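Local atomic coordinates of LPXTG cell wall surface protein (Streptococcus gordonii, PDB entry 4IGB), a protein that is a surface protein that streptococci probably display covalently attached to their cell wall, where its N-terminal region, the part described here, is likely to serve in adhesion. Residues M69-L74 with T135-S140; E334-F339 with G369-V374. One frame throughout, in Å; residues are numbered along the deposited sequence.

Contact 1: residues M69-L74 with T135-S140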
ATOM      1  N   MET B  69      19.071   8.594  12.303  1.00 21.19           N
ATOM      2  CA  MET B  69      18.402   7.303  12.345  1.00 19.56           C
ATOM      3  C   MET B  69      17.769   7.075  13.709  1.00 25.10           C
ATOM      4  O   MET B  69      18.311   7.488  14.739  1.00 20.69           O
ATOM      5  CB  MET B  69      19.414   6.182  12.077  1.00 24.03           C
ATOM      6  CG  MET B  69      18.924   4.786  12.445  1.00 26.71           C
ATOM      7  SD  MET B  69      20.148   3.496  12.123  1.00 21.61           S
ATOM      8  CE  MET B  69      20.040   3.381  10.337  1.00 17.66           C
ATOM      9  N   GLU B  70      16.620   6.417  13.711  1.00 22.70           N
ATOM     10  CA  GLU B  70      16.068   5.911  14.955  1.00 18.23           C
ATOM     11  C   GLU B  70      16.185   4.405  14.907  1.00 16.80           C
ATOM     12  O   GLU B  70      15.649   3.756  14.001  1.00 16.38           O
ATOM     13  CB  GLU B  70      14.621   6.365  15.156  1.00 13.67           C
ATOM     14  CG  GLU B  70      14.077   6.067  16.575  1.00 21.42           C
ATOM     15  CD  GLU B  70      14.637   6.989  17.646  1.00 20.16           C
ATOM     16  OE1 GLU B  70      15.301   7.993  17.309  1.00 20.12           O
ATOM     17  OE2 GLU B  70      14.402   6.713  18.841  1.00 23.18           O
ATOM     18  N   ASN B  71      16.901   3.855  15.882  1.00 17.33           N
ATOM     19  CA  ASN B  71      17.274   2.446  15.862  1.00 22.25           C
ATOM     20  C   ASN B  71      16.599   1.643  16.948  1.00 24.13           C
ATOM     21  O   ASN B  71      16.395   2.137  18.054  1.00 21.91           O
ATOM     22  CB  ASN B  71      18.786   2.278  16.020  1.00 14.50           C
ATOM     23  CG  ASN B  71      19.264   0.931  15.534  1.00 19.05           C
ATOM     24  OD1 ASN B  71      20.161   0.343  16.133  1.00 29.86           O
ATOM     25  ND2 ASN B  71      18.669   0.425  14.454  1.00 19.03           N
ATOM     26  N   PHE B  72      16.291   0.388  16.640  1.00 19.61           N
ATOM     27  CA  PHE B  72      15.609  -0.478  17.594  1.00 18.87           C
ATOM     28  C   PHE B  72      16.277  -1.836  17.659  1.00 17.14           C
ATOM     29  O   PHE B  72      16.440  -2.525  16.635  1.00 20.57           O
ATOM     30  CB  PHE B  72      14.139  -0.657  17.210  1.00 16.37           C
ATOM     31  CG  PHE B  72      13.347   0.614  17.199  1.00 17.36           C
ATOM     32  CD1 PHE B  72      13.409   1.477  16.114  1.00 14.17           C
ATOM     33  CD2 PHE B  72      12.509   0.935  18.263  1.00 21.07           C
ATOM     34  CE1 PHE B  72      12.649   2.639  16.093  1.00 17.50           C
ATOM     35  CE2 PHE B  72      11.771   2.101  18.256  1.00 16.63           C
ATOM     36  CZ  PHE B  72      11.836   2.955  17.166  1.00 15.34           C
ATOM     37  N   THR B  73      16.659  -2.235  18.861  1.00 15.31           N
ATOM     38  CA  THR B  73      17.226  -3.559  19.050  1.00 14.13           C
ATOM     39  C   THR B  73      16.475  -4.305  20.132  1.00 20.53           C
ATOM     40  O   THR B  73      15.670  -3.720  20.853  1.00 16.76           O
ATOM     41  CB  THR B  73      18.720  -3.480  19.425  1.00 19.82           C
ATOM     42  OG1 THR B  73      18.853  -2.931  20.739  1.00 15.97           O
ATOM     43  CG2 THR B  73      19.493  -2.610  18.405  1.00 18.77           C
ATOM     44  N   LEU B  74      16.751  -5.604  20.232  1.00 22.00           N
ATOM     45  CA  LEU B  74      16.118  -6.483  21.199  1.00 17.60           C
ATOM     46  C   LEU B  74      17.162  -7.010  22.186  1.00 22.81           C
ATOM     47  O   LEU B  74      18.195  -7.538  21.784  1.00 22.02           O
ATOM     48  CB  LEU B  74      15.445  -7.653  20.468  1.00 13.54           C
ATOM     49  CG  LEU B  74      14.134  -7.319  19.765  1.00 15.19           C
ATOM     50  CD1 LEU B  74      13.731  -8.418  18.800  1.00 17.59           C
ATOM     51  CD2 LEU B  74      13.024  -7.057  20.802  1.00 15.52           C
ATOM     52  N   THR B 135      22.505  -6.932  22.696  1.00 28.24           N
ATOM     53  CA  THR B 135      21.270  -6.800  21.934  1.00 23.33           C
ATOM     54  C   THR B 135      21.420  -7.292  20.502  1.00 32.10           C
ATOM     55  O   THR B 135      22.533  -7.554  20.030  1.00 25.62           O
ATOM     56  CB  THR B 135      20.762  -5.349  21.919  1.00 26.47           C
ATOM     57  OG1 THR B 135      21.628  -4.550  21.105  1.00 30.08           O
ATOM     58  CG2 THR B 135      20.701  -4.770  23.328  1.00 22.62           C
ATOM     59  N   VAL B 136      20.287  -7.429  19.817  1.00 20.35           N
ATOM     60  CA  VAL B 136      20.280  -7.837  18.422  1.00 19.62           C
ATOM     61  C   VAL B 136      19.433  -6.840  17.626  1.00 23.12           C
ATOM     62  O   VAL B 136      18.365  -6.412  18.073  1.00 24.48           O
ATOM     63  CB  VAL B 136      19.738  -9.280  18.258  1.00 25.15           C
ATOM     64  CG1 VAL B 136      19.494  -9.616  16.802  1.00 15.96           C
ATOM     65  CG2 VAL B 136      20.693 -10.294  18.889  1.00 29.47           C
ATOM     66  N   GLU B 137      19.924  -6.466  16.454  1.00 26.17           N
ATOM     67  CA  GLU B 137      19.251  -5.512  15.584  1.00 27.03           C
ATOM     68  C   GLU B 137      17.966  -6.111  15.000  1.00 21.53           C
ATOM     69  O   GLU B 137      17.937  -7.286  14.638  1.00 18.33           O
ATOM     70  CB  GLU B 137      20.205  -5.131  14.449  1.00 20.48           C
ATOM     71  CG  GLU B 137      19.669  -4.083  13.483  1.00 19.81           C
ATOM     72  CD  GLU B 137      19.700  -2.673  14.062  1.00 25.56           C
ATOM     73  OE1 GLU B 137      20.580  -2.370  14.901  1.00 20.72           O
ATOM     74  OE2 GLU B 137      18.827  -1.862  13.678  1.00 26.57           O
ATOM     75  N   PHE B 138      16.904  -5.318  14.898  1.00 22.23           N
ATOM     76  CA  PHE B 138      15.753  -5.777  14.116  1.00 19.77           C
ATOM     77  C   PHE B 138      15.083  -4.725  13.238  1.00 17.95           C
ATOM     78  O   PHE B 138      14.431  -5.073  12.260  1.00 16.05           O
ATOM     79  CB  PHE B 138      14.716  -6.506  14.990  1.00 17.28           C
ATOM     80  CG  PHE B 138      13.863  -5.601  15.828  1.00 19.11           C
ATOM     81  CD1 PHE B 138      12.587  -5.254  15.412  1.00 22.13           C
ATOM     82  CD2 PHE B 138      14.322  -5.116  17.054  1.00 15.64           C
ATOM     83  CE1 PHE B 138      11.789  -4.432  16.192  1.00 20.81           C
ATOM     84  CE2 PHE B 138      13.530  -4.287  17.831  1.00 14.77           C
ATOM     85  CZ  PHE B 138      12.263  -3.951  17.411  1.00 15.97           C
ATOM     86  N   PHE B 139      15.258  -3.447  13.561  1.00 18.64           N
ATOM     87  CA  PHE B 139      14.475  -2.406  12.910  1.00 13.09           C
ATOM     88  C   PHE B 139      15.082  -1.020  13.058  1.00 23.40           C
ATOM     89  O   PHE B 139      15.572  -0.653  14.130  1.00 16.32           O
ATOM     90  CB  PHE B 139      13.048  -2.408  13.496  1.00 14.68           C
ATOM     91  CG  PHE B 139      12.158  -1.318  12.961  1.00 16.22           C
ATOM     92  CD1 PHE B 139      11.642  -1.389  11.674  1.00 17.62           C
ATOM     93  CD2 PHE B 139      11.814  -0.233  13.758  1.00 19.96           C
ATOM     94  CE1 PHE B 139      10.799  -0.399  11.183  1.00 15.86           C
ATOM     95  CE2 PHE B 139      10.968   0.768  13.269  1.00 20.81           C
ATOM     96  CZ  PHE B 139      10.470   0.685  11.985  1.00 12.26           C
ATOM     97  N   SER B 140      15.031  -0.236  11.982  1.00 14.88           N
ATOM     98  CA  SER B 140      15.464   1.155  12.068  1.00 15.83           C
ATOM     99  C   SER B 140      14.649   1.997  11.122  1.00 16.93           C
ATOM    100  O   SER B 140      14.060   1.487  10.155  1.00 17.89           O
ATOM    101  CB  SER B 140      16.968   1.315  11.760  1.00 14.92           C
ATOM    102  OG  SER B 140      17.244   1.027  10.395  1.00 25.08           O
TER

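Contact 2: residues E334-F339 with G369-V374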
ATOM      1  N   GLU B 334     -15.458   1.056 -13.334  1.00 14.00           N
ATOM      2  CA  GLU B 334     -16.852   1.388 -13.119  1.00 17.88           C
ATOM      3  C   GLU B 334     -16.944   2.744 -12.451  1.00 19.10           C
ATOM      4  O   GLU B 334     -16.006   3.188 -11.786  1.00 18.70           O
ATOM      5  CB  GLU B 334     -17.532   0.319 -12.253  1.00 21.84           C
ATOM      6  CG  GLU B 334     -17.278  -1.099 -12.733  1.00 30.01           C
ATOM      7  CD  GLU B 334     -17.984  -2.160 -11.885  1.00 48.12           C
ATOM      8  OE1 GLU B 334     -18.634  -1.797 -10.875  1.00 30.31           O
ATOM      9  OE2 GLU B 334     -17.880  -3.363 -12.234  1.00 41.58           O
ATOM     10  N   MET B 335     -18.074   3.408 -12.654  1.00 19.62           N
ATOM     11  CA  MET B 335     -18.359   4.663 -11.995  1.00 19.02           C
ATOM     12  C   MET B 335     -19.704   4.475 -11.325  1.00 25.45           C
ATOM     13  O   MET B 335     -20.667   4.041 -11.965  1.00 16.93           O
ATOM     14  CB  MET B 335     -18.438   5.807 -13.009  1.00 18.17           C
ATOM     15  CG  MET B 335     -17.168   5.991 -13.830  1.00 19.32           C
ATOM     16  SD  MET B 335     -16.941   4.675 -15.029  1.00 21.86           S
ATOM     17  CE  MET B 335     -15.727   5.461 -16.120  1.00 16.57           C
ATOM     18  N   VAL B 336     -19.752   4.788 -10.036  1.00 18.80           N
ATOM     19  CA  VAL B 336     -20.928   4.552  -9.217  1.00 19.39           C
ATOM     20  C   VAL B 336     -21.511   5.886  -8.807  1.00 20.06           C
ATOM     21  O   VAL B 336     -20.844   6.674  -8.135  1.00 20.58           O
ATOM     22  CB  VAL B 336     -20.574   3.798  -7.915  1.00 27.91           C
ATOM     23  CG1 VAL B 336     -21.805   3.665  -7.029  1.00 22.46           C
ATOM     24  CG2 VAL B 336     -19.995   2.426  -8.213  1.00 18.64           C
ATOM     25  N   GLN B 337     -22.745   6.137  -9.223  1.00 19.46           N
ATOM     26  CA  GLN B 337     -23.495   7.308  -8.782  1.00 23.25           C
ATOM     27  C   GLN B 337     -24.541   6.876  -7.762  1.00 30.05           C
ATOM     28  O   GLN B 337     -25.029   5.743  -7.792  1.00 24.75           O
ATOM     29  CB  GLN B 337     -24.224   7.958  -9.960  1.00 23.93           C
ATOM     30  CG  GLN B 337     -23.670   9.285 -10.410  1.00 30.16           C
ATOM     31  CD  GLN B 337     -23.849  10.423  -9.405  1.00 30.81           C
ATOM     32  OE1 GLN B 337     -24.180  10.206  -8.238  1.00 30.97           O
ATOM     33  NE2 GLN B 337     -23.622  11.656  -9.868  1.00 22.42           N
ATOM     34  N   LYS B 338     -24.898   7.776  -6.859  1.00 22.36           N
ATOM     35  CA  LYS B 338     -26.061   7.526  -6.022  1.00 25.56           C
ATOM     36  C   LYS B 338     -26.773   8.844  -5.817  1.00 26.37           C
ATOM     37  O   LYS B 338     -26.180   9.822  -5.382  1.00 25.54           O
ATOM     38  CB  LYS B 338     -25.675   6.892  -4.682  1.00 27.60           C
ATOM     39  CG  LYS B 338     -26.884   6.535  -3.818  1.00 43.23           C
ATOM     40  CD  LYS B 338     -26.468   5.888  -2.498  1.00 45.98           C
ATOM     41  CE  LYS B 338     -27.675   5.612  -1.610  1.00 57.50           C
ATOM     42  NZ  LYS B 338     -27.269   5.468  -0.178  1.00 60.22           N
ATOM     43  N   PHE B 339     -28.049   8.874  -6.157  1.00 26.30           N
ATOM     44  CA  PHE B 339     -28.769  10.139  -6.183  1.00 24.12           C
ATOM     45  C   PHE B 339     -29.613  10.368  -4.953  1.00 25.11           C
ATOM     46  O   PHE B 339     -30.306   9.467  -4.488  1.00 21.58           O
ATOM     47  CB  PHE B 339     -29.644  10.207  -7.432  1.00 18.88           C
ATOM     48  CG  PHE B 339     -28.854  10.165  -8.714  1.00 30.54           C
ATOM     49  CD1 PHE B 339     -28.100  11.261  -9.114  1.00 26.34           C
ATOM     50  CD2 PHE B 339     -28.852   9.029  -9.509  1.00 22.27           C
ATOM     51  CE1 PHE B 339     -27.371  11.221 -10.293  1.00 26.21           C
ATOM     52  CE2 PHE B 339     -28.130   8.991 -10.681  1.00 22.74           C
ATOM     53  CZ  PHE B 339     -27.389  10.093 -11.072  1.00 17.80           C
ATOM     54  N   GLY B 369     -32.334   0.992  -7.385  1.00 33.46           N
ATOM     55  CA  GLY B 369     -32.917   2.084  -6.633  1.00 30.07           C
ATOM     56  C   GLY B 369     -32.340   3.413  -7.083  1.00 32.17           C
ATOM     57  O   GLY B 369     -32.403   3.754  -8.265  1.00 29.42           O
ATOM     58  N   GLN B 370     -31.771   4.152  -6.136  1.00 24.22           N
ATOM     59  CA  GLN B 370     -31.109   5.425  -6.408  1.00 24.83           C
ATOM     60  C   GLN B 370     -29.645   5.291  -6.873  1.00 31.44           C
ATOM     61  O   GLN B 370     -29.006   6.283  -7.224  1.00 24.01           O
ATOM     62  CB  GLN B 370     -31.189   6.322  -5.170  1.00 29.46           C
ATOM     63  CG  GLN B 370     -32.621   6.765  -4.836  1.00 24.25           C
ATOM     64  CD  GLN B 370     -33.196   7.707  -5.887  1.00 28.39           C
ATOM     65  OE1 GLN B 370     -33.950   7.287  -6.766  1.00 25.80           O
ATOM     66  NE2 GLN B 370     -32.851   8.985  -5.791  1.00 21.97           N
ATOM     67  N   THR B 371     -29.109   4.073  -6.879  1.00 28.71           N
ATOM     68  CA  THR B 371     -27.737   3.874  -7.348  1.00 28.07           C
ATOM     69  C   THR B 371     -27.670   3.529  -8.829  1.00 27.99           C
ATOM     70  O   THR B 371     -28.344   2.615  -9.287  1.00 24.22           O
ATOM     71  CB  THR B 371     -27.027   2.775  -6.562  1.00 21.27           C
ATOM     72  OG1 THR B 371     -26.949   3.166  -5.191  1.00 25.23           O
ATOM     73  CG2 THR B 371     -25.617   2.551  -7.106  1.00 20.21           C
ATOM     74  N   VAL B 372     -26.848   4.265  -9.573  1.00 22.43           N
ATOM     75  CA  VAL B 372     -26.645   3.977 -10.989  1.00 23.04           C
ATOM     76  C   VAL B 372     -25.170   3.751 -11.295  1.00 26.64           C
ATOM     77  O   VAL B 372     -24.329   4.613 -11.023  1.00 24.90           O
ATOM     78  CB  VAL B 372     -27.191   5.096 -11.886  1.00 25.22           C
ATOM     79  CG1 VAL B 372     -26.811   4.831 -13.350  1.00 24.76           C
ATOM     80  CG2 VAL B 372     -28.697   5.192 -11.730  1.00 26.04           C
ATOM     81  N   THR B 373     -24.860   2.588 -11.853  1.00 17.53           N
ATOM     82  CA  THR B 373     -23.470   2.188 -12.038  1.00 26.60           C
ATOM     83  C   THR B 373     -23.132   2.000 -13.505  1.00 27.37           C
ATOM     84  O   THR B 373     -23.796   1.254 -14.216  1.00 26.07           O
ATOM     85  CB  THR B 373     -23.152   0.898 -11.267  1.00 28.11           C
ATOM     86  OG1 THR B 373     -23.307   1.141  -9.867  1.00 27.84           O
ATOM     87  CG2 THR B 373     -21.722   0.429 -11.538  1.00 20.26           C
ATOM     88  N   VAL B 374     -22.097   2.693 -13.957  1.00 24.80           N
ATOM     89  CA  VAL B 374     -21.609   2.502 -15.312  1.00 22.68           C
ATOM     90  C   VAL B 374     -20.379   1.607 -15.290  1.00 21.50           C
ATOM     91  O   VAL B 374     -19.439   1.858 -14.542  1.00 19.40           O
ATOM     92  CB  VAL B 374     -21.265   3.832 -15.988  1.00 21.50           C
ATOM     93  CG1 VAL B 374     -20.588   3.574 -17.337  1.00 23.41           C
ATOM     94  CG2 VAL B 374     -22.518   4.668 -16.142  1.00 20.40           C
TER
HETATM   95  O   HOH W   1     -22.639   5.767 -12.759  1.00 20.16           O

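Contact 1: residues M69-L74 with T135-S140
Phe138 and Phe139 both pair with Phe72 on one face of the sheet, the two-to-one pairing of a classic beta bulge between antiparallel strands. The extra residue gives the second strand two adjacent rings on the same face, and Phe72 fits against both. Its CB meets CE2 of Phe138 at 3.7 Å, while its ring lies beside that of Phe139, the two pointing the same way with planes 46° apart and CD1 of Phe72 3.3 Å from CD2 of Phe139. Leu74 fills the far side of Phe138: its branch point CG lies 3.5 Å from Phe138 CD2, the two side chains crossing at about a right angle. Phe138 stands between Phe72 and Leu74 because its CG sits between the backbone N and carbonyl carbon (chi1 77°). Leu90 and Phe111, from the sheet packed against this face, cover the rings, as expected in the core of a beta sandwich.

At the bulge Phe72 O receives two weak bonds, from Phe138 N and Phe139 N, whereas Phe72 N gives a firmer one to Phe139 O (2.8 Å). On the opposite face Thr73 OG1 accepts a weak bond from Thr135 OG1 at 3.2 Å. Next to them Asn71 and Glu137 reach tip to tip, amide and carboxylate nearly coplanar. Asn71 ND2 stands 2.4 Å from Glu137 OE2, shorter than a normal N-H...O bond and doubtful in detail. The contact is thus aromatic toward the sandwich interior and polar behind it, where Asn71 OD1 also faces Glu137 OE1, acceptor against acceptor, leaving the amide orientation or a proton uncertain.

Contact 2: residues E334-F339 with G369-V374
Gln370, just ahead of strand 371-376, bends back on Phe339. Its CB lies 3.3 Å from Phe339 O and CG stays beside that same oxygen at 3.6 Å. The chain then bends at chi2 (-67°), placing CD 3.7 Å from Phe339 O, and at the tip NE2 donates to this carbonyl over 2.9 Å, approaching from well above the carbonyl plane. NE2 also bonds to Leu343 O, which ties the turn to strand 343-352. The backbone completes the pairing, with Phe339 N bonded to Gln370 O.

From here the ladder is regular and antiparallel: Gln337 with Val372 and Met335 with Val374 form hydrogen-bonded pairs, Val336 with Thr373 and Lys338 with Thr371 the non-hydrogen-bonded ones. Strand 371-376 lies between strands 333-338 and 363-368, and the latter reaches it through the tight turn containing Gly369, a beta hairpin within the N2 domain, whose family belongs to the adhesin clan. Strand 409-417 flanks 333-338 on its other edge.

The face carrying Met335, Gln337, Val372 and Val374 is turned inward, and the ring of Phe339 joins it, presenting its edge to Val372 CG2, 4.0 Å from CE2. Gln337 OE1 lies above one face of that ring, offset toward the rim, and Gln337 NE2 bonds to Asn411 OD1. A water sits against this ladder, donating to both Met335 O and Val372 O at 2.7 Å. On the other face Val336 and Thr373 run side by side, Val336 CG2 lying 3.9 Å from Thr373 OG1, and Lys338 extends past Thr371 with its CG against OG1.

Overall arrangement
The two contacts lie on opposite sides of the chain's centre, their own centres about 50 Å apart and their nearest atoms about 35 Å apart. They follow in series: both strands of contact 1 precede those of contact 2 along the chain, and they share no strand or sheet. Contact 1 joins strands 68-75 and 135-142, inner strands of a six-stranded antiparallel sheet of the N-terminal domain, with 68-75 next to the edge strand 47-53. Contact 2 joins 333-338 and 371-376 in the N2 domain, and its segments are separated by fewer intervening residues, 29 against 60. Each thus belongs to a separate beta-rich domain, consistent with an elongated cell-surface protein built of domains arranged one after another.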